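Local coordinates for glycerol dehydratase (Clostridium butyricum, PDB 1R9D), which probably dehydrates glycerol to 3-hydroxypropionaldehyde without coenzyme B12, in the manner of glycyl-radical enzymes, at residues A[333-339]-A[764-770]; A[366-370]-A[395-400]; A[593-597]-A[656-660]. Residues are numbered along the deposited sequence.

Contact 1. Residues A[333-339]-A[764-770]; sequences FGGYPMY and YSAQFIS
Residues 333-339 form an irregular loop, with positive phi at Gly335 (92°), Tyr336 (50°) and Tyr339 (52°), facing strand 765-767 and the 3-10 turn 768-770. The CA atoms are 5.2 Å apart at Gly335 and Ser770, and 6.6 Å at Tyr339 and Tyr764. Tyr764 (chi1 p) points into the loop: its OH donates to Gly334 O (2.8 Å), CE1 meets Pro337 CB (3.7 Å), and its ring face receives the edge of Tyr339 in a T-shaped stack (centroids 4.8 Å apart, planes at 65°). Gly335 CA lies 3.5 Å from Ser770 OG, and a CB on Gly335 would crowd Ala766 CB. One water joins Gly335 O (2.8 Å), Gln767 N (2.9 Å) and Ser770 OG (3.2 Å). Tyr764 directly follows Gly763, the predicted radical site (no radical is present here), and the Tyr339 side chain approaches bound glycerol to about 3 Å, consistent with a glycyl-radical loop beside the substrate. Strand 765-767 pairs antiparallel with strand 758-760, while Phe768 packs on helix 741-749.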
loop_
_atom_site.group_PDB
_atom_site.type_symbol
_atom_site.label_atom_id
_atom_site.label_comp_id
_atom_site.label_asym_id
_atom_site.label_seq_id
_atom_site.Cartn_x
_atom_site.Cartn_y
_atom_site.Cartn_z
ATOM N N PHE A 333 17.248 6.581 -26.288
ATOM C CA PHE A 333 18.251 7.392 -25.606
ATOM C C PHE A 333 19.664 6.990 -26.037
ATOM O O PHE A 333 20.410 6.398 -25.258
ATOM C CB PHE A 333 18.123 7.215 -24.086
ATOM C CG PHE A 333 16.701 7.292 -23.567
ATOM C CD1 PHE A 333 15.991 6.134 -23.268
ATOM C CD2 PHE A 333 16.083 8.524 -23.369
ATOM C CE1 PHE A 333 14.685 6.199 -22.774
ATOM C CE2 PHE A 333 14.774 8.603 -22.876
ATOM C CZ PHE A 333 14.075 7.440 -22.578
ATOM N N GLY A 334 20.044 7.328 -27.266
ATOM C CA GLY A 334 21.364 6.945 -27.743
ATOM C C GLY A 334 22.537 7.812 -27.332
ATOM O O GLY A 334 22.392 9.012 -27.114
ATOM N N GLY A 335 23.714 7.190 -27.217
ATOM C CA GLY A 335 24.917 7.929 -26.863
ATOM C C GLY A 335 25.304 8.027 -25.394
ATOM O O GLY A 335 25.883 9.034 -24.980
ATOM N N TYR A 336 24.994 6.995 -24.607
ATOM C CA TYR A 336 25.322 6.977 -23.177
ATOM C C TYR A 336 24.866 8.246 -22.450
ATOM O O TYR A 336 25.599 8.773 -21.614
ATOM C CB TYR A 336 26.836 6.868 -22.980
ATOM C CG TYR A 336 27.508 5.659 -23.589
ATOM C CD1 TYR A 336 28.638 5.812 -24.395
ATOM C CD2 TYR A 336 27.073 4.364 -23.304
ATOM C CE1 TYR A 336 29.324 4.706 -24.898
ATOM C CE2 TYR A 336 27.757 3.248 -23.807
ATOM C CZ TYR A 336 28.882 3.432 -24.600
ATOM O OH TYR A 336 29.579 2.343 -25.090
ATOM N N PRO A 337 23.649 8.744 -22.737
ATOM C CA PRO A 337 23.155 9.965 -22.090
ATOM C C PRO A 337 22.567 9.857 -20.679
ATOM O O PRO A 337 21.866 8.900 -20.363
ATOM C CB PRO A 337 22.109 10.459 -23.082
ATOM C CG PRO A 337 21.471 9.171 -23.502
ATOM C CD PRO A 337 22.677 8.257 -23.734
ATOM N N MET A 338 22.858 10.860 -19.850
ATOM C CA MET A 338 22.326 10.936 -18.488
ATOM C C MET A 338 21.430 12.167 -18.364
ATOM O O MET A 338 20.674 12.301 -17.400
ATOM C CB MET A 338 23.448 11.013 -17.447
ATOM C CG MET A 338 24.203 9.698 -17.256
ATOM S SD MET A 338 23.132 8.268 -17.047
ATOM C CE MET A 338 22.280 8.665 -15.502
ATOM N N TYR A 339 21.537 13.067 -19.339
ATOM C CA TYR A 339 20.728 14.293 -19.380
ATOM C C TYR A 339 20.747 15.158 -18.115
ATOM O O TYR A 339 19.698 15.597 -17.645
ATOM C CB TYR A 339 19.271 13.943 -19.701
ATOM C CG TYR A 339 19.083 13.034 -20.895
ATOM C CD1 TYR A 339 19.010 11.649 -20.738
ATOM C CD2 TYR A 339 18.982 13.557 -22.186
ATOM C CE1 TYR A 339 18.838 10.808 -21.831
ATOM C CE2 TYR A 339 18.813 12.723 -23.289
ATOM C CZ TYR A 339 18.742 11.354 -23.108
ATOM O OH TYR A 339 18.579 10.528 -24.198
ATOM N N TYR A 764 20.594 17.387 -25.926
ATOM C CA TYR A 764 21.810 16.879 -25.301
ATOM C C TYR A 764 22.862 16.650 -26.367
ATOM O O TYR A 764 22.539 16.478 -27.544
ATOM C CB TYR A 764 21.541 15.555 -24.572
ATOM C CG TYR A 764 21.281 14.348 -25.464
ATOM C CD1 TYR A 764 22.242 13.336 -25.611
ATOM C CD2 TYR A 764 20.061 14.186 -26.116
ATOM C CE1 TYR A 764 21.976 12.194 -26.377
ATOM C CE2 TYR A 764 19.791 13.053 -26.885
ATOM C CZ TYR A 764 20.750 12.059 -27.007
ATOM O OH TYR A 764 20.457 10.924 -27.730
ATOM N N SER A 765 24.120 16.648 -25.945
ATOM C CA SER A 765 25.228 16.410 -26.855
ATOM C C SER A 765 25.750 15.004 -26.588
ATOM O O SER A 765 25.460 14.416 -25.542
ATOM C CB SER A 765 26.331 17.446 -26.631
ATOM O OG SER A 765 25.885 18.746 -26.994
ATOM N N ALA A 766 26.503 14.452 -27.532
ATOM C CA ALA A 766 27.032 13.110 -27.354
ATOM C C ALA A 766 28.324 12.907 -28.114
ATOM O O ALA A 766 28.650 13.666 -29.026
ATOM C CB ALA A 766 26.009 12.078 -27.819
ATOM N N GLN A 767 29.060 11.878 -27.711
ATOM C CA GLN A 767 30.296 11.512 -28.380
ATOM C C GLN A 767 29.792 10.871 -29.666
ATOM O O GLN A 767 29.177 9.800 -29.643
ATOM C CB GLN A 767 31.062 10.496 -27.529
ATOM C CG GLN A 767 32.265 9.868 -28.208
ATOM C CD GLN A 767 32.941 8.836 -27.321
ATOM O OE1 GLN A 767 32.272 8.071 -26.624
ATOM N NE2 GLN A 767 34.271 8.801 -27.351
ATOM N N PHE A 768 30.031 11.545 -30.785
ATOM C CA PHE A 768 29.565 11.071 -32.078
ATOM C C PHE A 768 29.769 9.578 -32.351
ATOM O O PHE A 768 28.843 8.899 -32.798
ATOM C CB PHE A 768 30.214 11.895 -33.195
ATOM C CG PHE A 768 29.649 11.621 -34.557
ATOM C CD1 PHE A 768 28.367 12.051 -34.892
ATOM C CD2 PHE A 768 30.387 10.914 -35.502
ATOM C CE1 PHE A 768 27.829 11.781 -36.150
ATOM C CE2 PHE A 768 29.858 10.640 -36.761
ATOM C CZ PHE A 768 28.577 11.074 -37.086
ATOM N N ILE A 769 30.966 9.059 -32.080
ATOM C CA ILE A 769 31.240 7.650 -32.351
ATOM C C ILE A 769 30.528 6.656 -31.435
ATOM O O ILE A 769 30.613 5.447 -31.654
ATOM C CB ILE A 769 32.768 7.341 -32.328
ATOM C CG1 ILE A 769 33.338 7.559 -30.926
ATOM C CG2 ILE A 769 33.488 8.222 -33.341
ATOM C CD1 ILE A 769 34.787 7.105 -30.780
ATOM N N SER A 770 29.827 7.149 -30.416
ATOM C CA SER A 770 29.109 6.255 -29.507
ATOM C C SER A 770 27.679 6.046 -29.993
ATOM O O SER A 770 26.964 5.175 -29.497
ATOM C CB SER A 770 29.085 6.826 -28.081
ATOM O OG SER A 770 28.195 7.931 -27.971
HETATM O O HOH W 1 28.396 10.057 -25.581
#

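Contact 2. Residues A[366-370]-A[395-400]; sequences AVHVK and LTREGL
Two helical ends lie side by side here: residues 366-369 finish helix 357-369, and 395-400 carry helix 386-397 out into a turn. CA atoms are 7.3 Å apart between Val367 and Leu395 and 7.1 Å between Lys370 and Leu400. In each segment the chain leaves helical angles at a residue of positive phi, Lys370 (54°/46°) and Gly399 (80°/25°); within the segments, Lys370 N bonds to Ala366 O (3.0 Å) and Gly399 N to Thr396 O (3.1 Å).

Leu395 (chi1 t, chi2 p) makes the apolar side-chain contacts, bringing CD1 to 3.6 Å from Val367 CG2 and 3.9 Å from Ala366 CB. Leu400 (chi1 m, chi2 t), just past the turn, points at the first helix and packs its CD1 against the backbone carbonyl Ala366 O (3.6 Å) and the methylene Lys370 CG (4.2 Å). These helices are the connections of two successive beta-alpha-beta crossovers, linking parallel strands 341-344, 375-380 and 404-407; Ala366 and Leu395 both touch Leu376 of the shared strand.

Charges close the more open side of the interface. Lys370, extended beyond chi1 (m), places NZ 3.9 Å from Glu398 OE1, a long salt bridge. A water supplements it, accepting from Lys370 NZ (2.9 Å) and donating to Glu398 OE1 (2.8 Å). The aliphatic flank of the pair includes Val367 CG1, 4.1 Å from Glu398 OE1.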
loop_
_atom_site.group_PDB
_atom_site.type_symbol
_atom_site.label_atom_id
_atom_site.label_comp_id
_atom_site.label_asym_id
_atom_site.label_seq_id
_atom_site.Cartn_x
_atom_site.Cartn_y
_atom_site.Cartn_z
ATOM N N ALA A 366 32.891 24.358 -20.044
ATOM C CA ALA A 366 32.470 23.580 -21.204
ATOM C C ALA A 366 33.585 23.514 -22.250
ATOM O O ALA A 366 33.761 22.493 -22.919
ATOM C CB ALA A 366 31.207 24.187 -21.815
ATOM N N VAL A 367 34.339 24.599 -22.383
ATOM C CA VAL A 367 35.431 24.650 -23.352
ATOM C C VAL A 367 36.691 23.959 -22.822
ATOM O O VAL A 367 37.485 23.421 -23.595
ATOM C CB VAL A 367 35.780 26.100 -23.725
ATOM C CG1 VAL A 367 36.837 26.112 -24.831
ATOM C CG2 VAL A 367 34.531 26.827 -24.187
ATOM N N HIS A 368 36.866 23.974 -21.505
ATOM C CA HIS A 368 38.023 23.337 -20.877
ATOM C C HIS A 368 37.948 21.817 -20.962
ATOM O O HIS A 368 38.938 21.150 -21.267
ATOM C CB HIS A 368 38.121 23.729 -19.399
ATOM C CG HIS A 368 38.745 25.067 -19.162
ATOM N ND1 HIS A 368 39.021 25.540 -17.896
ATOM C CD2 HIS A 368 39.152 26.031 -20.021
ATOM C CE1 HIS A 368 39.571 26.738 -17.988
ATOM N NE2 HIS A 368 39.661 27.060 -19.266
ATOM N N VAL A 369 36.761 21.281 -20.698
ATOM C CA VAL A 369 36.530 19.841 -20.686
ATOM C C VAL A 369 36.090 19.234 -22.018
ATOM O O VAL A 369 36.575 18.178 -22.412
ATOM C CB VAL A 369 35.481 19.494 -19.605
ATOM C CG1 VAL A 369 35.227 17.999 -19.575
ATOM C CG2 VAL A 369 35.968 19.988 -18.247
ATOM N N LYS A 370 35.158 19.897 -22.694
ATOM C CA LYS A 370 34.646 19.431 -23.982
ATOM C C LYS A 370 34.109 17.996 -24.016
ATOM O O LYS A 370 34.411 17.230 -24.931
ATOM C CB LYS A 370 35.714 19.611 -25.069
ATOM C CG LYS A 370 36.158 21.058 -25.252
ATOM C CD LYS A 370 37.106 21.226 -26.436
ATOM C CE LYS A 370 37.545 22.676 -26.585
ATOM N NZ LYS A 370 38.375 22.884 -27.809
ATOM N N LEU A 395 30.613 30.291 -27.186
ATOM C CA LEU A 395 30.627 28.875 -26.849
ATOM C C LEU A 395 30.000 28.073 -27.982
ATOM O O LEU A 395 30.518 27.032 -28.379
ATOM C CB LEU A 395 29.861 28.623 -25.549
ATOM C CG LEU A 395 29.686 27.156 -25.140
ATOM C CD1 LEU A 395 31.046 26.469 -25.004
ATOM C CD2 LEU A 395 28.927 27.093 -23.828
ATOM N N THR A 396 28.881 28.560 -28.508
ATOM C CA THR A 396 28.217 27.867 -29.610
ATOM C C THR A 396 29.178 27.696 -30.791
ATOM O O THR A 396 29.164 26.674 -31.471
ATOM C CB THR A 396 26.976 28.651 -30.097
ATOM O OG1 THR A 396 25.993 28.687 -29.054
ATOM C CG2 THR A 396 26.376 27.991 -31.324
ATOM N N ARG A 397 30.012 28.703 -31.026
ATOM C CA ARG A 397 30.960 28.650 -32.133
ATOM C C ARG A 397 31.977 27.521 -31.973
ATOM O O ARG A 397 32.581 27.082 -32.951
ATOM C CB ARG A 397 31.679 29.997 -32.276
ATOM C CG ARG A 397 32.621 30.072 -33.470
ATOM C CD ARG A 397 32.949 31.514 -33.831
ATOM N NE ARG A 397 33.665 32.212 -32.769
ATOM C CZ ARG A 397 33.920 33.516 -32.775
ATOM N NH1 ARG A 397 33.513 34.272 -33.791
ATOM N NH2 ARG A 397 34.575 34.069 -31.762
ATOM N N GLU A 398 32.154 27.035 -30.747
ATOM C CA GLU A 398 33.100 25.946 -30.502
ATOM C C GLU A 398 32.650 24.630 -31.140
ATOM O O GLU A 398 33.451 23.711 -31.315
ATOM C CB GLU A 398 33.309 25.755 -28.997
ATOM C CG GLU A 398 34.067 26.898 -28.322
ATOM C CD GLU A 398 35.495 27.038 -28.829
ATOM O OE1 GLU A 398 36.226 26.022 -28.839
ATOM O OE2 GLU A 398 35.889 28.164 -29.211
ATOM N N GLY A 399 31.365 24.531 -31.474
ATOM C CA GLY A 399 30.858 23.330 -32.113
ATOM C C GLY A 399 30.555 22.129 -31.231
ATOM O O GLY A 399 30.562 20.995 -31.706
ATOM N N LEU A 400 30.276 22.369 -29.955
ATOM C CA LEU A 400 29.967 21.289 -29.024
ATOM C C LEU A 400 28.455 21.092 -28.926
ATOM O O LEU A 400 27.981 20.152 -28.283
ATOM C CB LEU A 400 30.525 21.622 -27.639
ATOM C CG LEU A 400 32.014 21.969 -27.579
ATOM C CD1 LEU A 400 32.361 22.464 -26.184
ATOM C CD2 LEU A 400 32.849 20.746 -27.947
HETATM O O HOH W 2 38.894 25.732 -28.102
#

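Contact 3. Residues A[593-597]-A[656-660]; sequences QALLK and PDGRK
An Asx turn in the loop between helices 644-650 and 680-687 docks against the C-terminal turn of helix 590-597. Asp657 OD1 accepts from Arg659 N (3.1 Å) and also binds Thr655 OG1. Its chi1 is p, and its CA-to-CB bond points away from the helix, so it is the backbone of the turn that meets the other segment. Pro656 (-54°/-16°) and Asp657 (-81°/-4°) have angles close to those of a type I turn, and Gly658 follows with positive phi (101°/0°).

Gly658 makes the closest backbone approach, its CA 4.9 Å from that of Lys597. A CB there would clash with Lys597 CG, and the backbone angles alone would press it against the preceding carbonyl. From one turn earlier in the helix, Gln593 (chi1 and chi2 t) reaches across: its NE2 donates to Gly658 O at 3.0 Å and 170°, and lies 3.5 Å from Lys660 CG. Lys597, with chi1 m and an otherwise extended chain, lays CE 3.5 Å from the same Gly658 O. Leu596 (chi1 m, chi2 t) points toward the loop, with CB 3.3 Å from Pro656 O and 4.0 Å from Gly658 N.

Pro656 meanwhile packs on helices 453-461 and 553-569, and the Arg659 guanidinium binds carbonyls within its own loop, including Gly653 O and Gln663 O. What results is an Asx turn, braced internally as Asp657 holds Arg659 N, with the intervening glycine giving its carbonyl to a glutamine on a neighbouring helix.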
loop_
_atom_site.group_PDB
_atom_site.type_symbol
_atom_site.label_atom_id
_atom_site.label_comp_id
_atom_site.label_asym_id
_atom_site.label_seq_id
_atom_site.Cartn_x
_atom_site.Cartn_y
_atom_site.Cartn_z
ATOM N N GLN A 593 3.588 11.119 -55.362
ATOM C CA GLN A 593 4.510 11.479 -54.292
ATOM C C GLN A 593 5.099 12.869 -54.541
ATOM O O GLN A 593 5.292 13.646 -53.605
ATOM C CB GLN A 593 5.637 10.448 -54.187
ATOM C CG GLN A 593 6.723 10.822 -53.185
ATOM C CD GLN A 593 7.806 9.769 -53.063
ATOM O OE1 GLN A 593 8.145 9.093 -54.035
ATOM N NE2 GLN A 593 8.371 9.638 -51.866
ATOM N N ALA A 594 5.378 13.183 -55.804
ATOM C CA ALA A 594 5.945 14.482 -56.157
ATOM C C ALA A 594 4.958 15.594 -55.828
ATOM O O ALA A 594 5.342 16.678 -55.387
ATOM C CB ALA A 594 6.293 14.516 -57.641
ATOM N N LEU A 595 3.682 15.313 -56.059
ATOM C CA LEU A 595 2.614 16.263 -55.793
ATOM C C LEU A 595 2.597 16.570 -54.293
ATOM O O LEU A 595 2.470 17.724 -53.874
ATOM C CB LEU A 595 1.287 15.643 -56.228
ATOM C CG LEU A 595 0.175 16.521 -56.796
ATOM C CD1 LEU A 595 0.721 17.445 -57.880
ATOM C CD2 LEU A 595 -0.911 15.616 -57.357
ATOM N N LEU A 596 2.743 15.522 -53.491
ATOM C CA LEU A 596 2.757 15.658 -52.041
ATOM C C LEU A 596 4.003 16.402 -51.570
ATOM O O LEU A 596 3.911 17.306 -50.743
ATOM C CB LEU A 596 2.693 14.278 -51.386
ATOM C CG LEU A 596 1.471 13.422 -51.736
ATOM C CD1 LEU A 596 1.574 12.093 -51.011
ATOM C CD2 LEU A 596 0.185 14.139 -51.347
ATOM N N LYS A 597 5.166 16.029 -52.099
ATOM C CA LYS A 597 6.413 16.684 -51.720
ATOM C C LYS A 597 6.429 18.161 -52.091
ATOM O O LYS A 597 7.065 18.970 -51.411
ATOM C CB LYS A 597 7.609 16.001 -52.387
ATOM C CG LYS A 597 7.916 14.620 -51.858
ATOM C CD LYS A 597 9.204 14.093 -52.470
ATOM C CE LYS A 597 9.564 12.722 -51.921
ATOM N NZ LYS A 597 10.804 12.187 -52.560
ATOM N N PRO A 656 1.441 11.376 -45.890
ATOM C CA PRO A 656 0.967 12.372 -46.864
ATOM C C PRO A 656 1.914 13.513 -47.225
ATOM O O PRO A 656 1.691 14.207 -48.215
ATOM C CB PRO A 656 -0.325 12.891 -46.230
ATOM C CG PRO A 656 -0.819 11.716 -45.459
ATOM C CD PRO A 656 0.448 11.200 -44.814
ATOM N N ASP A 657 2.954 13.729 -46.428
ATOM C CA ASP A 657 3.902 14.800 -46.725
ATOM C C ASP A 657 4.911 14.355 -47.784
ATOM O O ASP A 657 5.752 15.142 -48.219
ATOM C CB ASP A 657 4.634 15.246 -45.450
ATOM C CG ASP A 657 5.340 14.101 -44.738
ATOM O OD1 ASP A 657 5.100 12.931 -45.104
ATOM O OD2 ASP A 657 6.128 14.376 -43.803
ATOM N N GLY A 658 4.822 13.089 -48.186
ATOM C CA GLY A 658 5.724 12.559 -49.196
ATOM C C GLY A 658 6.865 11.728 -48.634
ATOM O O GLY A 658 7.711 11.227 -49.383
ATOM N N ARG A 659 6.895 11.589 -47.312
ATOM C CA ARG A 659 7.928 10.813 -46.628
ATOM C C ARG A 659 7.678 9.318 -46.841
ATOM O O ARG A 659 6.554 8.846 -46.686
ATOM C CB ARG A 659 7.904 11.143 -45.123
ATOM C CG ARG A 659 8.840 10.297 -44.281
ATOM C CD ARG A 659 8.646 10.523 -42.778
ATOM N NE ARG A 659 8.826 9.255 -42.072
ATOM C CZ ARG A 659 7.946 8.260 -42.099
ATOM N NH1 ARG A 659 6.814 8.392 -42.783
ATOM N NH2 ARG A 659 8.216 7.114 -41.483
ATOM N N LYS A 660 8.721 8.570 -47.195
ATOM C CA LYS A 660 8.573 7.133 -47.419
ATOM C C LYS A 660 8.587 6.327 -46.125
ATOM O O LYS A 660 9.146 6.755 -45.116
ATOM C CB LYS A 660 9.675 6.615 -48.346
ATOM C CG LYS A 660 9.685 7.277 -49.712
ATOM C CD LYS A 660 10.463 6.449 -50.723
ATOM C CE LYS A 660 9.783 5.107 -50.956
ATOM N NZ LYS A 660 10.459 4.309 -52.010
#

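Followed from the N terminus, the chain opens contact 1 at loop 333-339, which leads into strand 341-344. Contact 2 soon follows, closing a short loop of 24 residues between two crossover helices over the parallel strands. Contact 3 comes next, in series with contact 2, and joins helix 590-597 to loop 656-660 in an outlying region. Only at 764-770 does contact 1 close, so its loop of 424 residues encloses both others. Contacts 1 and 2 touch, with a probable hydrogen bond from Ser765 OG to Leu400 O (2.8 Å), which connects the glycyl-radical region to the turn after the second crossover helix. Contact 3 stands apart, its nearest atoms about 18 Å from those of contact 1.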